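Alpha-actinin-like protein 1 (Schizosaccharomyces pombe, PDB 5BVR) binds actin through the tandem calponin-homology domains of this piece and is involved in actin-ring formation and organisation, cytokinesis and septation. Local coordinates at residues Lys181-Ile193 and Pro201-Asp213. Residues are numbered along the deposited sequence; the frame is centred on the assembly and turned at random.
Sequences KNHRANMQLAFDI and PRLIEVEDVCDVD. With ZN (zinc ion), chain C.
In both His183 and Asp211 CG lies anti to the residue's own carbonyl carbon (chi1 -61° and -66°), which brings ring edge and carboxylate together: His183 ND1 donates to Asp211 OD1 at 2.6 Å, nearly straight (173°), in the ring plane and onto the syn lone pair. Replacing His183 by alanine would probably leave this carboxylate oxygen without the imidazole donor and loosen the type II beta turn from Val209 to Val212 from the start of the helix. Alongside, Arg184 bends at chi3 and lays one guanidinium face over Cys210 SG, while its NH2 reaches water 1 (3.1 Å), which donates in turn to Glu207 O and Cys210 O. This is the second calponin-homology domain, where helix 183-198 packs on a short, weakly bonded helical turn around 206-209 and its flanking loops. Val206 is the knob, seated among Arg184, Met187, Gln188 and Phe191, its CG2 3.7 Å from Phe191 CD2. The Phe191 ring meets Ile204 CD1 at CZ (3.7 Å); Phe161 and Tyr223 add edge-to-face contacts, tying it into the domain core. Farther along the helix Arg202 forms a salt bridge to Asp192, modelled too short to be trusted in detail; Asp192 OD1 also accepts from Gln188 NE2 at 2.9 Å.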
ATOM      1  N   LYS A 181      -2.280 -25.234 -10.492  1.00 24.76           N
ATOM      2  CA  LYS A 181      -0.867 -25.437 -10.229  1.00 25.80           C
ATOM      3  C   LYS A 181       0.029 -24.353 -10.838  1.00 22.45           C
ATOM      4  O   LYS A 181       1.185 -24.247 -10.456  1.00 23.99           O
ATOM      5  CB  LYS A 181      -0.430 -26.832 -10.703  1.00 30.31           C
ATOM      6  CG  LYS A 181       0.058 -27.804  -9.611  1.00 52.96           C
ATOM      7  CD  LYS A 181      -0.686 -27.698  -8.274  1.00 60.40           C
ATOM      8  CE  LYS A 181      -0.068 -28.600  -7.210  1.00 66.00           C
ATOM      9  NZ  LYS A 181      -0.456 -28.146  -5.840  1.00 65.93           N
ATOM     10  N   ASN A 182      -0.500 -23.540 -11.757  1.00 21.87           N
ATOM     11  CA  ASN A 182       0.320 -22.514 -12.395  1.00 22.05           C
ATOM     12  C   ASN A 182       0.237 -21.218 -11.610  1.00 22.31           C
ATOM     13  O   ASN A 182      -0.423 -20.265 -12.006  1.00 22.48           O
ATOM     14  CB  ASN A 182      -0.044 -22.291 -13.862  1.00 25.31           C
ATOM     15  CG  ASN A 182       1.078 -21.588 -14.625  1.00 36.73           C
ATOM     16  OD1 ASN A 182       1.902 -20.847 -14.042  1.00 27.36           O
ATOM     17  ND2 ASN A 182       1.133 -21.835 -15.929  1.00 41.33           N
ATOM     18  N   HIS A 183       0.948 -21.196 -10.489  1.00 19.33           N
ATOM     19  CA  HIS A 183       0.902 -20.068  -9.577  1.00 17.37           C
ATOM     20  C   HIS A 183       1.316 -18.793 -10.282  1.00 19.35           C
ATOM     21  O   HIS A 183       0.700 -17.752 -10.076  1.00 19.73           O
ATOM     22  CB  HIS A 183       1.814 -20.335  -8.385  1.00 18.02           C
ATOM     23  CG  HIS A 183       1.424 -21.545  -7.597  1.00 17.62           C
ATOM     24  ND1 HIS A 183       2.170 -22.005  -6.534  1.00 18.19           N
ATOM     25  CD2 HIS A 183       0.367 -22.381  -7.707  1.00 18.78           C
ATOM     26  CE1 HIS A 183       1.594 -23.082  -6.032  1.00 18.30           C
ATOM     27  NE2 HIS A 183       0.497 -23.333  -6.726  1.00 18.60           N
ATOM     28  N   ARG A 184       2.357 -18.841 -11.107  1.00 21.06           N
ATOM     29  CA  ARG A 184       2.898 -17.612 -11.700  1.00 20.82           C
ATOM     30  C   ARG A 184       1.940 -17.038 -12.740  1.00 23.42           C
ATOM     31  O   ARG A 184       1.676 -15.823 -12.754  1.00 22.49           O
ATOM     32  CB  ARG A 184       4.274 -17.886 -12.312  1.00 23.50           C
ATOM     33  CG  ARG A 184       5.031 -16.606 -12.712  1.00 31.59           C
ATOM     34  CD  ARG A 184       6.554 -16.826 -12.736  1.00 51.71           C
ATOM     35  NE  ARG A 184       7.047 -17.413 -11.483  1.00 56.43           N
ATOM     36  CZ  ARG A 184       7.612 -16.739 -10.480  1.00 55.50           C
ATOM     37  NH1 ARG A 184       7.795 -15.422 -10.544  1.00 50.80           N
ATOM     38  NH2 ARG A 184       8.004 -17.395  -9.398  1.00 55.22           N
ATOM     39  N   ALA A 185       1.394 -17.894 -13.594  1.00 23.26           N
ATOM     40  CA  ALA A 185       0.429 -17.441 -14.594  1.00 22.95           C
ATOM     41  C   ALA A 185      -0.846 -16.896 -13.953  1.00 21.13           C
ATOM     42  O   ALA A 185      -1.408 -15.878 -14.391  1.00 21.06           O
ATOM     43  CB  ALA A 185       0.098 -18.578 -15.542  1.00 26.24           C
ATOM     44  N   ASN A 186      -1.290 -17.538 -12.888  1.00 21.12           N
ATOM     45  CA  ASN A 186      -2.507 -17.114 -12.202  1.00 21.62           C
ATOM     46  C   ASN A 186      -2.295 -15.799 -11.468  1.00 22.29           C
ATOM     47  O   ASN A 186      -3.146 -14.926 -11.498  1.00 19.29           O
ATOM     48  CB  ASN A 186      -2.978 -18.205 -11.263  1.00 18.40           C
ATOM     49  CG  ASN A 186      -3.448 -19.437 -12.021  1.00 20.96           C
ATOM     50  OD1 ASN A 186      -3.711 -19.370 -13.234  1.00 24.69           O
ATOM     51  ND2 ASN A 186      -3.600 -20.544 -11.311  1.00 21.84           N
ATOM     52  N   MET A 187      -1.159 -15.636 -10.812  1.00 16.90           N
ATOM     53  CA  MET A 187      -0.798 -14.367 -10.162  0.61 16.95           C
ATOM     54  C   MET A 187      -0.784 -13.233 -11.184  1.00 16.80           C
ATOM     55  O   MET A 187      -1.316 -12.138 -10.963  1.00 18.17           O
ATOM     56  CB  MET A 187       0.595 -14.468  -9.513  0.61 16.22           C
ATOM     57  CG  MET A 187       0.944 -13.318  -8.555  0.61 18.70           C
ATOM     58  SD  MET A 187       0.150 -13.503  -6.958  0.61 16.36           S
ATOM     59  CE  MET A 187       1.113 -14.861  -6.270  0.61 17.35           C
ATOM     60  N   GLN A 188      -0.111 -13.476 -12.298  1.00 20.41           N
ATOM     61  CA  GLN A 188       0.008 -12.470 -13.346  1.00 21.54           C
ATOM     62  C   GLN A 188      -1.378 -12.095 -13.876  1.00 21.88           C
ATOM     63  O   GLN A 188      -1.692 -10.913 -14.064  1.00 20.76           O
ATOM     64  CB  GLN A 188       0.880 -13.021 -14.470  1.00 22.63           C
ATOM     65  CG  GLN A 188       1.134 -12.038 -15.598  1.00 34.32           C
ATOM     66  CD  GLN A 188       2.050 -10.918 -15.180  1.00 44.96           C
ATOM     67  OE1 GLN A 188       3.178 -11.157 -14.751  1.00 44.35           O
ATOM     68  NE2 GLN A 188       1.570  -9.682 -15.290  1.00 44.90           N
ATOM     69  N   LEU A 189      -2.214 -13.099 -14.098  1.00 20.83           N
ATOM     70  CA  LEU A 189      -3.582 -12.875 -14.573  1.00 21.15           C
ATOM     71  C   LEU A 189      -4.348 -11.947 -13.620  1.00 21.67           C
ATOM     72  O   LEU A 189      -4.931 -10.939 -14.048  1.00 21.27           O
ATOM     73  CB  LEU A 189      -4.309 -14.218 -14.713  1.00 25.45           C
ATOM     74  CG  LEU A 189      -5.710 -14.149 -15.303  1.00 28.03           C
ATOM     75  CD1 LEU A 189      -5.668 -13.769 -16.773  1.00 29.92           C
ATOM     76  CD2 LEU A 189      -6.421 -15.486 -15.099  1.00 34.43           C
ATOM     77  N   ALA A 190      -4.328 -12.282 -12.335  1.00 18.81           N
ATOM     78  CA  ALA A 190      -5.030 -11.478 -11.343  1.00 19.25           C
ATOM     79  C   ALA A 190      -4.507 -10.047 -11.336  1.00 19.74           C
ATOM     80  O   ALA A 190      -5.297  -9.102 -11.369  1.00 19.14           O
ATOM     81  CB  ALA A 190      -4.903 -12.094  -9.963  1.00 18.28           C
ATOM     82  N   PHE A 191      -3.195  -9.861 -11.274  1.00 18.76           N
ATOM     83  CA  PHE A 191      -2.646  -8.516 -11.206  1.00 19.57           C
ATOM     84  C   PHE A 191      -3.033  -7.721 -12.452  1.00 19.39           C
ATOM     85  O   PHE A 191      -3.332  -6.527 -12.343  1.00 19.80           O
ATOM     86  CB  PHE A 191      -1.126  -8.544 -11.062  1.00 18.80           C
ATOM     87  CG  PHE A 191      -0.633  -9.046  -9.729  1.00 16.13           C
ATOM     88  CD1 PHE A 191      -1.494  -9.548  -8.750  1.00 14.99           C
ATOM     89  CD2 PHE A 191       0.724  -8.992  -9.445  1.00 16.88           C
ATOM     90  CE1 PHE A 191      -0.975  -9.992  -7.515  1.00 16.99           C
ATOM     91  CE2 PHE A 191       1.218  -9.436  -8.239  1.00 18.56           C
ATOM     92  CZ  PHE A 191       0.365  -9.923  -7.278  1.00 17.65           C
ATOM     93  N   ASP A 192      -3.021  -8.375 -13.612  1.00 19.75           N
ATOM     94  CA  ASP A 192      -3.345  -7.711 -14.882  1.00 22.26           C
ATOM     95  C   ASP A 192      -4.821  -7.317 -14.939  1.00 21.83           C
ATOM     96  O   ASP A 192      -5.168  -6.192 -15.305  1.00 21.70           O
ATOM     97  CB  ASP A 192      -3.046  -8.642 -16.057  1.00 25.55           C
ATOM     98  CG  ASP A 192      -1.572  -8.809 -16.334  1.00 28.59           C
ATOM     99  OD1 ASP A 192      -0.757  -8.044 -15.786  1.00 32.94           O
ATOM    100  OD2 ASP A 192      -1.229  -9.724 -17.130  1.00 31.32           O
ATOM    101  N   ILE A 193      -5.693  -8.240 -14.580  1.00 23.04           N
ATOM    102  CA  ILE A 193      -7.120  -7.963 -14.606  1.00 21.30           C
ATOM    103  C   ILE A 193      -7.487  -6.882 -13.588  1.00 22.14           C
ATOM    104  O   ILE A 193      -8.236  -5.955 -13.909  1.00 20.69           O
ATOM    105  CB  ILE A 193      -7.929  -9.229 -14.366  1.00 22.97           C
ATOM    106  CG1 ILE A 193      -7.764 -10.178 -15.554  1.00 23.42           C
ATOM    107  CG2 ILE A 193      -9.394  -8.903 -14.166  1.00 21.65           C
ATOM    108  CD1 ILE A 193      -8.340 -11.556 -15.311  1.00 25.40           C
ATOM    109  N   PRO A 201      -4.063  -0.342  -8.778  1.00 19.84           N
ATOM    110  CA  PRO A 201      -2.679  -0.148  -9.219  1.00 18.07           C
ATOM    111  C   PRO A 201      -1.803  -1.336  -8.868  1.00 18.14           C
ATOM    112  O   PRO A 201      -1.982  -1.959  -7.825  1.00 17.27           O
ATOM    113  CB  PRO A 201      -2.231   1.086  -8.428  1.00 18.98           C
ATOM    114  CG  PRO A 201      -3.021   1.052  -7.184  1.00 22.12           C
ATOM    115  CD  PRO A 201      -4.381   0.500  -7.607  1.00 20.74           C
ATOM    116  N   ARG A 202      -0.840  -1.611  -9.734  1.00 19.85           N
ATOM    117  CA  ARG A 202       0.048  -2.748  -9.569  1.00 23.06           C
ATOM    118  C   ARG A 202       1.161  -2.410  -8.585  1.00 19.58           C
ATOM    119  O   ARG A 202       2.275  -2.060  -8.996  1.00 25.32           O
ATOM    120  CB  ARG A 202       0.640  -3.111 -10.921  1.00 31.68           C
ATOM    121  CG  ARG A 202       1.585  -4.288 -10.903  1.00 44.37           C
ATOM    122  CD  ARG A 202       2.238  -4.439 -12.254  1.00 51.33           C
ATOM    123  NE  ARG A 202       1.232  -4.785 -13.247  1.00 53.34           N
ATOM    124  CZ  ARG A 202       0.895  -6.030 -13.564  1.00 48.50           C
ATOM    125  NH1 ARG A 202       1.497  -7.064 -12.994  1.00 55.05           N
ATOM    126  NH2 ARG A 202      -0.042  -6.239 -14.469  1.00 46.27           N
ATOM    127  N   LEU A 203       0.872  -2.508  -7.297  1.00 17.05           N
ATOM    128  CA  LEU A 203       1.832  -2.116  -6.277  1.00 17.21           C
ATOM    129  C   LEU A 203       2.928  -3.144  -6.025  1.00 18.80           C
ATOM    130  O   LEU A 203       3.939  -2.786  -5.427  1.00 19.71           O
ATOM    131  CB  LEU A 203       1.129  -1.806  -4.946  1.00 15.74           C
ATOM    132  CG  LEU A 203       0.079  -0.693  -5.021  1.00 15.83           C
ATOM    133  CD1 LEU A 203      -0.425  -0.376  -3.625  1.00 17.12           C
ATOM    134  CD2 LEU A 203       0.598   0.607  -5.678  1.00 18.54           C
ATOM    135  N   ILE A 204       2.698  -4.404  -6.411  1.00 19.47           N
ATOM    136  CA  ILE A 204       3.675  -5.475  -6.212  1.00 19.17           C
ATOM    137  C   ILE A 204       3.881  -6.234  -7.507  1.00 19.69           C
ATOM    138  O   ILE A 204       2.974  -6.363  -8.317  1.00 20.60           O
ATOM    139  CB  ILE A 204       3.271  -6.436  -5.075  1.00 20.10           C
ATOM    140  CG1 ILE A 204       1.928  -7.110  -5.356  1.00 21.28           C
ATOM    141  CG2 ILE A 204       3.240  -5.710  -3.773  1.00 25.89           C
ATOM    142  CD1 ILE A 204       1.503  -8.092  -4.272  1.00 28.74           C
ATOM    143  N   GLU A 205       5.100  -6.719  -7.701  1.00 20.51           N
ATOM    144  CA  GLU A 205       5.418  -7.504  -8.878  1.00 20.80           C
ATOM    145  C   GLU A 205       5.068  -8.958  -8.588  1.00 19.60           C
ATOM    146  O   GLU A 205       5.081  -9.402  -7.424  1.00 18.72           O
ATOM    147  CB  GLU A 205       6.908  -7.417  -9.203  1.00 21.11           C
ATOM    148  CG  GLU A 205       7.495  -6.003  -9.278  1.00 24.56           C
ATOM    149  CD  GLU A 205       7.164  -5.303 -10.565  1.00 42.54           C
ATOM    150  OE1 GLU A 205       6.378  -5.859 -11.361  1.00 38.96           O
ATOM    151  OE2 GLU A 205       7.703  -4.191 -10.784  1.00 48.18           O
ATOM    152  N   VAL A 206       4.745  -9.697  -9.642  1.00 21.93           N
ATOM    153  CA  VAL A 206       4.452 -11.108  -9.484  1.00 19.98           C
ATOM    154  C   VAL A 206       5.590 -11.812  -8.723  1.00 19.75           C
ATOM    155  O   VAL A 206       5.337 -12.587  -7.780  1.00 20.82           O
ATOM    156  CB  VAL A 206       4.212 -11.762 -10.861  1.00 21.18           C
ATOM    157  CG1 VAL A 206       4.221 -13.289 -10.766  1.00 23.01           C
ATOM    158  CG2 VAL A 206       2.898 -11.235 -11.448  1.00 23.30           C
ATOM    159  N   GLU A 207       6.838 -11.545  -9.111  1.00 19.39           N
ATOM    160  CA  GLU A 207       7.973 -12.226  -8.499  1.00 20.34           C
ATOM    161  C   GLU A 207       8.165 -11.846  -7.036  1.00 19.72           C
ATOM    162  O   GLU A 207       8.883 -12.520  -6.298  1.00 21.87           O
ATOM    163  CB  GLU A 207       9.246 -12.027  -9.334  1.00 30.04           C
ATOM    164  CG  GLU A 207       9.681 -10.579  -9.530  1.00 36.14           C
ATOM    165  CD  GLU A 207       9.068  -9.892 -10.760  1.00 52.28           C
ATOM    166  OE1 GLU A 207       7.988 -10.311 -11.243  1.00 35.00           O
ATOM    167  OE2 GLU A 207       9.684  -8.915 -11.250  1.00 59.06           O
ATOM    168  N   ASP A 208       7.509 -10.768  -6.593  1.00 19.78           N
ATOM    169  CA  ASP A 208       7.667 -10.347  -5.207  1.00 19.22           C
ATOM    170  C   ASP A 208       6.872 -11.245  -4.243  1.00 22.89           C
ATOM    171  O   ASP A 208       7.121 -11.238  -3.046  1.00 27.14           O
ATOM    172  CB  ASP A 208       7.216  -8.895  -5.002  1.00 17.07           C
ATOM    173  CG  ASP A 208       8.066  -7.882  -5.762  1.00 22.29           C
ATOM    174  OD1 ASP A 208       9.243  -8.180  -6.029  1.00 23.85           O
ATOM    175  OD2 ASP A 208       7.534  -6.777  -6.059  1.00 21.81           O
ATOM    176  N   VAL A 209       5.908 -11.998  -4.757  1.00 17.82           N
ATOM    177  CA  VAL A 209       5.014 -12.782  -3.895  1.00 18.76           C
ATOM    178  C   VAL A 209       4.811 -14.227  -4.381  1.00 18.67           C
ATOM    179  O   VAL A 209       4.633 -15.122  -3.548  1.00 18.87           O
ATOM    180  CB  VAL A 209       3.650 -12.059  -3.687  1.00 24.41           C
ATOM    181  CG1 VAL A 209       3.168 -11.482  -4.961  1.00 29.04           C
ATOM    182  CG2 VAL A 209       2.563 -12.957  -3.065  1.00 30.12           C
ATOM    183  N   CYS A 210       4.893 -14.468  -5.689  1.00 19.03           N
ATOM    184  CA  CYS A 210       4.612 -15.815  -6.220  1.00 18.45           C
ATOM    185  C   CYS A 210       5.655 -16.827  -5.735  1.00 18.87           C
ATOM    186  O   CYS A 210       6.855 -16.698  -5.983  1.00 19.98           O
ATOM    187  CB  CYS A 210       4.584 -15.791  -7.742  1.00 20.42           C
ATOM    188  SG  CYS A 210       4.192 -17.387  -8.457  1.00 22.37           S
ATOM    189  N   ASP A 211       5.159 -17.831  -5.016  1.00 16.92           N
ATOM    190  CA  ASP A 211       5.981 -18.887  -4.471  1.00 15.91           C
ATOM    191  C   ASP A 211       7.195 -18.381  -3.683  1.00 16.32           C
ATOM    192  O   ASP A 211       8.275 -18.978  -3.698  1.00 19.17           O
ATOM    193  CB  ASP A 211       6.416 -19.821  -5.593  1.00 18.32           C
ATOM    194  CG  ASP A 211       5.260 -20.581  -6.211  1.00 19.33           C
ATOM    195  OD1 ASP A 211       4.256 -20.841  -5.506  1.00 19.80           O
ATOM    196  OD2 ASP A 211       5.378 -20.914  -7.408  1.00 21.68           O
ATOM    197  N   VAL A 212       6.975 -17.292  -2.959  1.00 17.54           N
ATOM    198  CA  VAL A 212       7.976 -16.738  -2.051  1.00 17.53           C
ATOM    199  C   VAL A 212       7.787 -17.327  -0.659  1.00 17.95           C
ATOM    200  O   VAL A 212       6.693 -17.299  -0.091  1.00 18.16           O
ATOM    201  CB  VAL A 212       7.853 -15.200  -2.013  1.00 17.72           C
ATOM    202  CG1 VAL A 212       8.735 -14.583  -0.919  1.00 19.46           C
ATOM    203  CG2 VAL A 212       8.206 -14.649  -3.398  1.00 20.77           C
ATOM    204  N   ASP A 213       8.860 -17.884  -0.122  1.00 19.91           N
ATOM    205  CA  ASP A 213       8.817 -18.552   1.154  1.00 20.73           C
ATOM    206  C   ASP A 213       8.462 -17.593   2.281  1.00 22.29           C
ATOM    207  O   ASP A 213       7.642 -17.907   3.117  1.00 22.44           O
ATOM    208  CB  ASP A 213      10.201 -19.190   1.378  1.00 19.57           C
ATOM    209  CG  ASP A 213      10.316 -19.946   2.675  1.00 35.31           C
ATOM    210  OD1 ASP A 213       9.448 -20.779   2.978  1.00 31.54           O
ATOM    211  OD2 ASP A 213      11.319 -19.719   3.382  1.00 32.52           O
TER
HETATM  212 ZN    ZN C 302       9.862 -21.797   4.548  0.81 19.48          ZN
HETATM  213  O   HOH W   1       8.712 -15.286  -7.259  1.00 29.32           O
HETATM  214  O   HOH W   2       7.652 -20.726  -8.830  1.00 38.44           O
HETATM  215  O   HOH W   3       8.162 -23.275   4.557  1.00 14.47           O